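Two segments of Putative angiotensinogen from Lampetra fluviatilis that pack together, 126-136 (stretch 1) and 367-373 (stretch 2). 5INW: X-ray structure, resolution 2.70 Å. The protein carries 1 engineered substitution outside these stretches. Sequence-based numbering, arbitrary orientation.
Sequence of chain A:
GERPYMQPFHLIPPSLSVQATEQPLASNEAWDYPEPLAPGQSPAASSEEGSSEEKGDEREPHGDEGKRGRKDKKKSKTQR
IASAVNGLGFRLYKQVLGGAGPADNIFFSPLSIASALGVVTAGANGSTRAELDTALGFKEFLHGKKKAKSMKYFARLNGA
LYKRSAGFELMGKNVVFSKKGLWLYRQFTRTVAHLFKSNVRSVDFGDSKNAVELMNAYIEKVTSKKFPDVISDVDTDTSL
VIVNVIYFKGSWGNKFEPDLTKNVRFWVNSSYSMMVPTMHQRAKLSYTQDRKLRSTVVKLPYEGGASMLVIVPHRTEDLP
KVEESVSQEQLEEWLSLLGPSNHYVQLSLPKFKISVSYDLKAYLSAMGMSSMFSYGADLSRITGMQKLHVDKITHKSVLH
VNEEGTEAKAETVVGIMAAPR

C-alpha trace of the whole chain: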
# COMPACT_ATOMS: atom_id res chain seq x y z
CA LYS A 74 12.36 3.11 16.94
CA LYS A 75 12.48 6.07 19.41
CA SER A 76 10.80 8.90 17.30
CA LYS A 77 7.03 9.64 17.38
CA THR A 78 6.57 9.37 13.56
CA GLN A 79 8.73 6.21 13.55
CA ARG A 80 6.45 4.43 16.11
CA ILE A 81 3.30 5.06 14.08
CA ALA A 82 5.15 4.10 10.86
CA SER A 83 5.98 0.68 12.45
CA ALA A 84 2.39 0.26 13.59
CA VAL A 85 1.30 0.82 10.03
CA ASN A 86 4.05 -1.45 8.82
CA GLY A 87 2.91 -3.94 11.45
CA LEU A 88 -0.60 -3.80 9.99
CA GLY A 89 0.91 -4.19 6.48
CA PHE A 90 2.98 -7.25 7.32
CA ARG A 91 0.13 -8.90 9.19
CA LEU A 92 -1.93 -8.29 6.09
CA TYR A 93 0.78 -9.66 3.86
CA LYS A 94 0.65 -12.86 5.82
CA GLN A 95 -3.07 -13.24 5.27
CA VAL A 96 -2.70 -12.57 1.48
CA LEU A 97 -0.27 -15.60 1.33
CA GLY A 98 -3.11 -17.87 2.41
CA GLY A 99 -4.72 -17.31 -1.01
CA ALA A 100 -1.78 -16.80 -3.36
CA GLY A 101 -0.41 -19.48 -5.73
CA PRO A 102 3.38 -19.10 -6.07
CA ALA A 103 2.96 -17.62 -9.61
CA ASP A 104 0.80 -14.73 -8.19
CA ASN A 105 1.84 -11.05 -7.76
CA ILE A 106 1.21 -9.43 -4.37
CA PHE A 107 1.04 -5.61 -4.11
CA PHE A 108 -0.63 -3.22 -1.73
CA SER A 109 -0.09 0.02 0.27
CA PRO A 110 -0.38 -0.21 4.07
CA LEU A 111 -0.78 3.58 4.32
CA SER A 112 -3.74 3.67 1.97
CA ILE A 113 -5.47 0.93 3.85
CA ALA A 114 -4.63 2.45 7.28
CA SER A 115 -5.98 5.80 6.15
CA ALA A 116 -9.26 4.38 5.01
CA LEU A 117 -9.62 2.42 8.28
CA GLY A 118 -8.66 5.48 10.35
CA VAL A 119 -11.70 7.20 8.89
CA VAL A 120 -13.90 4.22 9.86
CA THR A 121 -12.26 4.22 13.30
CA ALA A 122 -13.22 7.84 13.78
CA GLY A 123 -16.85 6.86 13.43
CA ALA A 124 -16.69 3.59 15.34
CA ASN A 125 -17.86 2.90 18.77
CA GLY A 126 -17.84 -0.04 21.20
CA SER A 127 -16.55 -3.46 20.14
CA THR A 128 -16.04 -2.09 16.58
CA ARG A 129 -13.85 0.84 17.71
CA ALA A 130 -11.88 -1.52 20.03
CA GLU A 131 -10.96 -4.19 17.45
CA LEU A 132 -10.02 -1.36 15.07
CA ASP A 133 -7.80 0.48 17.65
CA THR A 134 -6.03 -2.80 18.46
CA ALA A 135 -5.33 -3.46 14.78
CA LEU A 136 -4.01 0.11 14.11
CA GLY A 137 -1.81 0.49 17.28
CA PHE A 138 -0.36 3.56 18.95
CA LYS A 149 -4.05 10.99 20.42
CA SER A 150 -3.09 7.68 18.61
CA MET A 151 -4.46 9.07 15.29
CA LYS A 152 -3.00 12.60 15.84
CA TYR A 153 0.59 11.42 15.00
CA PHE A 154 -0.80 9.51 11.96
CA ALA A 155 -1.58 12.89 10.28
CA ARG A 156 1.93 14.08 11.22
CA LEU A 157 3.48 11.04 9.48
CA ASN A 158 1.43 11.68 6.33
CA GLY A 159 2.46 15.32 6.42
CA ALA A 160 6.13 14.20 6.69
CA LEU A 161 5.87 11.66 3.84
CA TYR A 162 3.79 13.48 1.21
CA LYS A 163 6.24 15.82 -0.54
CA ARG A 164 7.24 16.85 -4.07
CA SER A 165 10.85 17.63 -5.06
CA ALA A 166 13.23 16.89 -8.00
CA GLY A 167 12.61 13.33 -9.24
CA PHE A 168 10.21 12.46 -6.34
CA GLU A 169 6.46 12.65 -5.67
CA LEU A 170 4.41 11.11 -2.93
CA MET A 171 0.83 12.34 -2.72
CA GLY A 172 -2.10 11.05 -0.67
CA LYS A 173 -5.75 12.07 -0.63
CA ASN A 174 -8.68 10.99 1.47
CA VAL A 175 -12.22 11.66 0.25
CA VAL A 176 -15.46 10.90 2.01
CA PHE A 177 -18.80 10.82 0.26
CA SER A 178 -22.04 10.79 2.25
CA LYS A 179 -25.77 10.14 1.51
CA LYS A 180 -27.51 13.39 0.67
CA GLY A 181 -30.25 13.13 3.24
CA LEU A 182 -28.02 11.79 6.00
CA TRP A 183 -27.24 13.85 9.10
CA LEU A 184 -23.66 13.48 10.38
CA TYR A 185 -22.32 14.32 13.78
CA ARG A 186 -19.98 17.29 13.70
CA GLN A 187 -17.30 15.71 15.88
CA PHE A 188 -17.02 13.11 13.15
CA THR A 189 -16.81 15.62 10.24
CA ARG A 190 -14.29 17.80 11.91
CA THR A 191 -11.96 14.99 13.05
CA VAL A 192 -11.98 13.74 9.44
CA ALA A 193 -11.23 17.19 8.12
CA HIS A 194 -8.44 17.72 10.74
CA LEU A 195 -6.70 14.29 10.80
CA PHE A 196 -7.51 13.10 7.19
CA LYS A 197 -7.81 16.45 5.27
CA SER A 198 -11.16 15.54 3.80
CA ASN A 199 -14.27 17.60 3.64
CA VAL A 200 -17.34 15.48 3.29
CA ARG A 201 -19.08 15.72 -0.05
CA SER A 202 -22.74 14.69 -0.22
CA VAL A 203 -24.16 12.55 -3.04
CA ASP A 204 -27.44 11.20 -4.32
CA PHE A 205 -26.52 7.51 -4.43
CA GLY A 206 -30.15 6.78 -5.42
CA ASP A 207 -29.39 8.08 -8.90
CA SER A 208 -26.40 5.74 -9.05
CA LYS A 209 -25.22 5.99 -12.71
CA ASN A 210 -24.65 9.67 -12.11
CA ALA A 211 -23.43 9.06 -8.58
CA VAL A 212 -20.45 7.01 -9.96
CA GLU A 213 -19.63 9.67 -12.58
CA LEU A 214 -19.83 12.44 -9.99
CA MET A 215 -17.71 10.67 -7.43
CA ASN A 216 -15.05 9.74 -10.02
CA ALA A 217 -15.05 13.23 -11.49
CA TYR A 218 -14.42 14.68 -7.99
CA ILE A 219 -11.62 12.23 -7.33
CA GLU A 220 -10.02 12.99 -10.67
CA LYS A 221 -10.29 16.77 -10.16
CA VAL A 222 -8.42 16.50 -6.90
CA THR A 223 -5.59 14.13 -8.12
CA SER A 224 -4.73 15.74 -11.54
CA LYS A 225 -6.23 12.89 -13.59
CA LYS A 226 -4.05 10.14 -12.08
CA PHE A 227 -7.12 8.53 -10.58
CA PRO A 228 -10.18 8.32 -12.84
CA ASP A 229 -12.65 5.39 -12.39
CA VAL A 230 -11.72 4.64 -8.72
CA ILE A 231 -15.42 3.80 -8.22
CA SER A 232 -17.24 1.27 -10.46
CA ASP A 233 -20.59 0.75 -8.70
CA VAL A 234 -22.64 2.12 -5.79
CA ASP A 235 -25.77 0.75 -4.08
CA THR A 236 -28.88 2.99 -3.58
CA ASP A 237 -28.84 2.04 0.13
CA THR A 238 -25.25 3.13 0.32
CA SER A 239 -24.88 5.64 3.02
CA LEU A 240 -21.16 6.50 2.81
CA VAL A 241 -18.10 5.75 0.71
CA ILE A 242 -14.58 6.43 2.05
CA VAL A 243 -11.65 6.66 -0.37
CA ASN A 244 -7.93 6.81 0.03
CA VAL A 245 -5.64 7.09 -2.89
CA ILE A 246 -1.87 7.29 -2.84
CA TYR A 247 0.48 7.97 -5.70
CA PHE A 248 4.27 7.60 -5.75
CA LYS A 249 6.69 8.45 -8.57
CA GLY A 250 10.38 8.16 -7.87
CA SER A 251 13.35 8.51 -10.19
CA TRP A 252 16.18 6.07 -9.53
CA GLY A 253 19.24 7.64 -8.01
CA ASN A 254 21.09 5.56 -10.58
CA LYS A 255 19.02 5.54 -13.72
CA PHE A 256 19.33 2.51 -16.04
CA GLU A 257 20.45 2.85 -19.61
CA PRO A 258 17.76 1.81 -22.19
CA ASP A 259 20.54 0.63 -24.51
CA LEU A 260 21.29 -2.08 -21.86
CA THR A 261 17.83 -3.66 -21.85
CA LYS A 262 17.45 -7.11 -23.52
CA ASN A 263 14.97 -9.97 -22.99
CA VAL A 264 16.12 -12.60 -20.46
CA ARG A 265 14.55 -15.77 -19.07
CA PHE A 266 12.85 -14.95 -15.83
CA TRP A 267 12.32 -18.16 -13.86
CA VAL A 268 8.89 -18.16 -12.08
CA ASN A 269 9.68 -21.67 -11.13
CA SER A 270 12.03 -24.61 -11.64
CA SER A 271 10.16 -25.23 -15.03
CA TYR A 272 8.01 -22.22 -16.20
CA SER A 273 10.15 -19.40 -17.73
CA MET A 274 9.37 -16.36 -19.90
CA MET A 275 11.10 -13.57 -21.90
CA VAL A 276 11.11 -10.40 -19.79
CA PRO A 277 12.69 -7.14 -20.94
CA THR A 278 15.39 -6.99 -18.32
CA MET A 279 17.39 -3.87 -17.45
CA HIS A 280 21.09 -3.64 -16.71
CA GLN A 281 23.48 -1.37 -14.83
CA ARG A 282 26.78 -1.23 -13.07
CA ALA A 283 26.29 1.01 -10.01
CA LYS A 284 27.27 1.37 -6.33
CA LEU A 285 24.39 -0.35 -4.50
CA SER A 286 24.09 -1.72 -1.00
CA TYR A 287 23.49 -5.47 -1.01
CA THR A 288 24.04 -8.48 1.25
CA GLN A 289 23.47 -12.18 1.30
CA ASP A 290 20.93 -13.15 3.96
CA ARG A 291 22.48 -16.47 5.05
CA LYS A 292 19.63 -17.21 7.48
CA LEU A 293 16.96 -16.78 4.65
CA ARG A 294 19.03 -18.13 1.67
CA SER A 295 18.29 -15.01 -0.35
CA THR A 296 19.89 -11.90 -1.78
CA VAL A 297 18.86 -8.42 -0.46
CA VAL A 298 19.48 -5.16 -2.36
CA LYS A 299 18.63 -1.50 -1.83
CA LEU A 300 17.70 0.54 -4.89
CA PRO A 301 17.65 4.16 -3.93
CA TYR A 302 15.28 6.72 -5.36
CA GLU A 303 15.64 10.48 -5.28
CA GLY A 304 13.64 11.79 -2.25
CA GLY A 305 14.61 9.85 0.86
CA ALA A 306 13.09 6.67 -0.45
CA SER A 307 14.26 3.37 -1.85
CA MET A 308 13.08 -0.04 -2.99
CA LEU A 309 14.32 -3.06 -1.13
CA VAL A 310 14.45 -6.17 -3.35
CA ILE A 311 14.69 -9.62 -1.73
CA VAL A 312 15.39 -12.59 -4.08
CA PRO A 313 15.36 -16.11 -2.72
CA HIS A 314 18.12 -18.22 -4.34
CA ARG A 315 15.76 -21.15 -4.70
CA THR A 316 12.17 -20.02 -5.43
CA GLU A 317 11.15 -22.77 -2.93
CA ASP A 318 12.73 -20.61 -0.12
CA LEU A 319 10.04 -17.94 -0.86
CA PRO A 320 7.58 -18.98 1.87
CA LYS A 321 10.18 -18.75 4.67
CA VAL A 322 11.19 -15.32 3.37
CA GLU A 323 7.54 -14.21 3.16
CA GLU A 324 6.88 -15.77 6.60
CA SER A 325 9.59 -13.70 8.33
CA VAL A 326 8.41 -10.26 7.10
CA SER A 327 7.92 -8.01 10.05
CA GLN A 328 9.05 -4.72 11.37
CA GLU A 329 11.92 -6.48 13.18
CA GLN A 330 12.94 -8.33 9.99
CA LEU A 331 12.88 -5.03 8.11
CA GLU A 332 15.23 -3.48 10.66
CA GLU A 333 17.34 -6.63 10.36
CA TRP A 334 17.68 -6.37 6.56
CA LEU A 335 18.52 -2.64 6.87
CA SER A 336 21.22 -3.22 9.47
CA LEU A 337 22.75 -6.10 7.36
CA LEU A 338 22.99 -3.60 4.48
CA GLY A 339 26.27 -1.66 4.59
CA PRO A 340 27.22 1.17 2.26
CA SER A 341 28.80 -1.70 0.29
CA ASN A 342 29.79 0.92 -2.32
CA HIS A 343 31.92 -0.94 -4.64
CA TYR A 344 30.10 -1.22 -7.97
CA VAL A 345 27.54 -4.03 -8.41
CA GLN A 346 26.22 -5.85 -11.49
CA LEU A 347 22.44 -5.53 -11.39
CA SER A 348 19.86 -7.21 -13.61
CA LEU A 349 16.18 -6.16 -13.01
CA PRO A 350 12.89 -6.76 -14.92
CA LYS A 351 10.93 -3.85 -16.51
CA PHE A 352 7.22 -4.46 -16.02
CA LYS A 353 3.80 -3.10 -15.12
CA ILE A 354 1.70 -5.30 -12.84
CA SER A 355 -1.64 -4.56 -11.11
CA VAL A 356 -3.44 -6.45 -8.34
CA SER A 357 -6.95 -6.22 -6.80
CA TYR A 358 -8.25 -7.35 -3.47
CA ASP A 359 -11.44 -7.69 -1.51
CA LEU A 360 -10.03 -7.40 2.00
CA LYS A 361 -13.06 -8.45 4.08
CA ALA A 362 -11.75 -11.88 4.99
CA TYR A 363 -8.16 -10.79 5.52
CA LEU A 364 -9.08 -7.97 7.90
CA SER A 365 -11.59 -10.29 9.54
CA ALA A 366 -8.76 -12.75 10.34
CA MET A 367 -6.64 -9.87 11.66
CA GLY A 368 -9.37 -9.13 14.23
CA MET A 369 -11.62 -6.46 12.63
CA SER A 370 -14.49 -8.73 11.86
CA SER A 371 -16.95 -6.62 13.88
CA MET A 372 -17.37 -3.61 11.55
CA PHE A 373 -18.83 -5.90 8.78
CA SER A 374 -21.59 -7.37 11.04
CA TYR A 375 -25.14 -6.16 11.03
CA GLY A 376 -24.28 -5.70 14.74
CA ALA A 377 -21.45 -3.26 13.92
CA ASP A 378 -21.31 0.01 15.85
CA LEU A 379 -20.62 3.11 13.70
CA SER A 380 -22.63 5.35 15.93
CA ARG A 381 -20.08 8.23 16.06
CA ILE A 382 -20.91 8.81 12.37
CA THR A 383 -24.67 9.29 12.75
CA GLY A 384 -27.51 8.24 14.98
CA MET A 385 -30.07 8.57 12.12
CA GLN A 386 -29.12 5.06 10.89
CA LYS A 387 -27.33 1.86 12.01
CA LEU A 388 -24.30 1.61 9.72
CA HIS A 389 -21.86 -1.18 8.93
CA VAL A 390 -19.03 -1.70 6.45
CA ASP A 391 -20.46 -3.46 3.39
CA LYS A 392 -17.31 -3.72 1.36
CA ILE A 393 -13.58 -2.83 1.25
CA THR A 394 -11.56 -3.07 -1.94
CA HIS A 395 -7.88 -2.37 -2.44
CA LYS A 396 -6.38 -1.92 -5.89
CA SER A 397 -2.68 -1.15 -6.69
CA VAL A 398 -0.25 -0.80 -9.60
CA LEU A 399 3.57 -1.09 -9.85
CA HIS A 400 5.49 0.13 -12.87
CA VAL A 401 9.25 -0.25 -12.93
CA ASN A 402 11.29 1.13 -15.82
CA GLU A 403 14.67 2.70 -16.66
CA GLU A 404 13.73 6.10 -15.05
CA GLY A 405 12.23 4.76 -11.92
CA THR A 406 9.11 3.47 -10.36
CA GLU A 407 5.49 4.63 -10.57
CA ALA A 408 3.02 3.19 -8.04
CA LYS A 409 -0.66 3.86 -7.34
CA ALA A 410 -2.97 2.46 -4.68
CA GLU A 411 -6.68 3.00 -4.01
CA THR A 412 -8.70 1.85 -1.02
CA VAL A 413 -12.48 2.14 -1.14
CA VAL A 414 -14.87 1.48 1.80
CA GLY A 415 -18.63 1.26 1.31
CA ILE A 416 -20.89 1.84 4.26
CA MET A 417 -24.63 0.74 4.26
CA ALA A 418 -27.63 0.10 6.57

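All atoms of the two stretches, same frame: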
# COMPACT_ATOMS: atom_id res chain seq x y z
N GLY A 126 -17.69 1.26 20.56
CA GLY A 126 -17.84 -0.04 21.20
C GLY A 126 -16.86 -1.11 20.75
O GLY A 126 -15.66 -0.83 20.56
N SER A 127 -17.36 -2.33 20.61
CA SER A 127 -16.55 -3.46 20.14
C SER A 127 -15.83 -3.11 18.80
O SER A 127 -14.64 -3.42 18.65
CB SER A 127 -17.41 -4.75 19.98
OG SER A 127 -18.22 -4.68 18.79
N THR A 128 -16.56 -2.46 17.88
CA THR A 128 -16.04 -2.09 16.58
C THR A 128 -14.81 -1.16 16.62
O THR A 128 -13.81 -1.44 15.97
CB THR A 128 -17.15 -1.44 15.77
OG1 THR A 128 -18.26 -2.35 15.74
CG2 THR A 128 -16.68 -1.14 14.33
N ARG A 129 -14.93 -0.07 17.37
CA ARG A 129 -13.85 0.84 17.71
C ARG A 129 -12.71 0.02 18.31
O ARG A 129 -11.59 0.12 17.84
CB ARG A 129 -14.37 1.99 18.65
CG ARG A 129 -13.39 2.85 19.48
CD ARG A 129 -13.78 4.32 19.57
NE ARG A 129 -12.76 5.18 20.19
CZ ARG A 129 -11.69 5.69 19.55
NH1 ARG A 129 -11.47 5.47 18.26
NH2 ARG A 129 -10.83 6.44 20.23
N ALA A 130 -12.98 -0.80 19.33
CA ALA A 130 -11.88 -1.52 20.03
C ALA A 130 -11.00 -2.40 19.13
O ALA A 130 -9.78 -2.24 19.09
CB ALA A 130 -12.43 -2.36 21.19
N GLU A 131 -11.63 -3.34 18.44
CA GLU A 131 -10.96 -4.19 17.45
C GLU A 131 -10.10 -3.38 16.50
O GLU A 131 -8.95 -3.76 16.19
CB GLU A 131 -12.01 -4.90 16.62
CG GLU A 131 -12.79 -5.96 17.38
CD GLU A 131 -13.75 -6.72 16.49
OE1 GLU A 131 -13.79 -6.47 15.25
OE2 GLU A 131 -14.48 -7.60 17.05
N LEU A 132 -10.69 -2.28 16.00
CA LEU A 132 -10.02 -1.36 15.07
C LEU A 132 -8.80 -0.61 15.66
O LEU A 132 -7.77 -0.51 14.97
CB LEU A 132 -11.02 -0.35 14.48
CG LEU A 132 -11.76 -0.79 13.20
CD1 LEU A 132 -12.86 0.19 12.85
CD2 LEU A 132 -10.82 -0.87 12.02
N ASP A 133 -8.94 -0.10 16.89
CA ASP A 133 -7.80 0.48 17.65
C ASP A 133 -6.71 -0.55 17.85
O ASP A 133 -5.54 -0.26 17.63
CB ASP A 133 -8.20 0.95 19.06
CG ASP A 133 -9.17 2.14 19.08
OD1 ASP A 133 -9.14 2.99 18.18
OD2 ASP A 133 -9.95 2.26 20.05
N THR A 134 -7.07 -1.77 18.26
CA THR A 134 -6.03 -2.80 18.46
C THR A 134 -5.31 -3.10 17.12
O THR A 134 -4.09 -3.08 17.05
CB THR A 134 -6.49 -4.02 19.29
OG1 THR A 134 -7.62 -4.64 18.68
CG2 THR A 134 -6.86 -3.59 20.70
N ALA A 135 -6.03 -3.26 16.02
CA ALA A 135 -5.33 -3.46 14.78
C ALA A 135 -4.39 -2.28 14.40
O ALA A 135 -3.25 -2.52 13.98
CB ALA A 135 -6.31 -3.78 13.67
N LEU A 136 -4.83 -1.05 14.55
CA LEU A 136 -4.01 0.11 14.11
C LEU A 136 -2.91 0.61 15.09
O LEU A 136 -2.16 1.52 14.73
CB LEU A 136 -4.90 1.32 13.81
CG LEU A 136 -6.01 1.26 12.75
CD1 LEU A 136 -6.77 2.59 12.69
CD2 LEU A 136 -5.46 0.92 11.39
N MET A 367 -7.50 -10.72 10.85
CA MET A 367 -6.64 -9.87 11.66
C MET A 367 -7.33 -9.26 12.87
O MET A 367 -6.70 -8.58 13.66
CB MET A 367 -6.03 -8.77 10.80
CG MET A 367 -5.11 -9.31 9.72
SD MET A 367 -4.90 -8.09 8.43
CE MET A 367 -4.12 -6.76 9.36
N GLY A 368 -8.63 -9.50 13.02
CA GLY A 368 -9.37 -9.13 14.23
C GLY A 368 -10.47 -8.07 14.12
O GLY A 368 -11.05 -7.74 15.14
N MET A 369 -10.75 -7.59 12.89
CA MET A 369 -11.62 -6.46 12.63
C MET A 369 -12.90 -6.93 11.99
O MET A 369 -13.55 -6.20 11.21
CB MET A 369 -10.94 -5.47 11.70
CG MET A 369 -9.89 -4.66 12.41
SD MET A 369 -8.85 -3.83 11.21
CE MET A 369 -7.74 -5.19 10.80
N SER A 370 -13.30 -8.12 12.37
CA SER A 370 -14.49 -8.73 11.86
C SER A 370 -15.79 -7.97 12.22
O SER A 370 -16.80 -8.08 11.51
CB SER A 370 -14.57 -10.15 12.44
OG SER A 370 -15.61 -10.87 11.84
N SER A 371 -15.75 -7.24 13.32
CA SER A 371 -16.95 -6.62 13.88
C SER A 371 -17.63 -5.63 12.95
O SER A 371 -18.78 -5.76 12.68
CB SER A 371 -16.62 -5.95 15.23
OG SER A 371 -17.69 -5.22 15.75
N MET A 372 -16.86 -4.68 12.43
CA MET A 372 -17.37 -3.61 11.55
C MET A 372 -18.14 -4.05 10.29
O MET A 372 -18.80 -3.20 9.69
CB MET A 372 -16.20 -2.76 11.08
CG MET A 372 -15.20 -3.47 10.16
SD MET A 372 -13.74 -2.42 9.96
CE MET A 372 -12.82 -3.33 8.74
N PHE A 373 -18.03 -5.33 9.87
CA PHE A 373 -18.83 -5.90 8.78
C PHE A 373 -20.16 -6.54 9.21
O PHE A 373 -20.97 -6.85 8.33
CB PHE A 373 -18.06 -6.98 8.02
CG PHE A 373 -16.71 -6.56 7.50
CD1 PHE A 373 -16.60 -5.79 6.36
CD2 PHE A 373 -15.54 -7.00 8.10
CE1 PHE A 373 -15.36 -5.44 5.86
CE2 PHE A 373 -14.29 -6.63 7.62
CZ PHE A 373 -14.20 -5.85 6.50
O HOH W 1 -13.95 -4.07 13.66

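A recurring principle of protein architecture is that a regular helix can hold an irregular segment by offering polar groups to its unpaired backbone and apolar groups to its side chains. Two segments of this putative angiotensinogen, more than 230 residues apart in sequence, illustrate it while burying a modest 435 Å² between them.

Stretch 1 is helical, with successive i to i+4 bonds from Ala-130 N to Gly-126 O (2.9 Å) through Leu-136 N to Leu-132 O (3.0 Å). Stretch 2 is less regular: a weakly bonded helix with a wide pi-type turn around 367-369 gives way to a 3-10 segment that includes 371-373, where the bond from Phe-373 N to Ser-370 O is weak at 3.4 Å. The backbones approach at two points, Thr-128 CA to Ser-371 CA and Glu-131 CA to Met-369 CA, both 5.4 Å. Just before Met-369, Gly-368 has a phi of 115°, a conformation that would jam a beta carbon against the preceding carbonyl oxygen and so by itself calls for glycine.

The polar contacts centre on Ser-371, whose CA-to-CB bond points toward the helix. Its backbone N donates to Glu-131 OE1 at 2.9 Å with an angle of 153°, so the carboxylate satisfies an amide of the irregular segment. The position of OE1 is less certain than the distance suggests, because this atom sits too close to a neighbour in the model. The serine hydroxyl meets two others: Ser-371 OG is hydrogen-bonded to Thr-128 OG1 at 2.9 Å and to Ser-127 OG at 3.1 Å. Hydroxyls suit such clusters because each can both give and receive a hydrogen bond.

Water 1 extends this network. It donates to Glu-131 OE1 at 2.9 Å and accepts from Met-372 N at 3.2 Å, bridging the stretches and satisfying a second backbone amide; its bond to Thr-128 O, at 3.5 Å, is weak.

The apolar contacts involve two methionines, whose flexible, polarizable side chains adapt well to neighbouring hydrocarbon. Leu-132 points sideways from the helix, but its end comes nearer, placing CD2 3.6 Å from Met-369 SD and 3.9 Å from Met-372 SD. One leucine methyl thus touches both sulfurs. A turn further along from Glu-131, Ala-135 points toward stretch 2, and its CB lies 3.5 Å from Met-369 CE, the small side chain meeting the tip of the long one. Thr-128 joins both chemistries: while OG1 bonds to the serine hydroxyl, its methyl CG2 packs 3.7 Å from Met-372 CB.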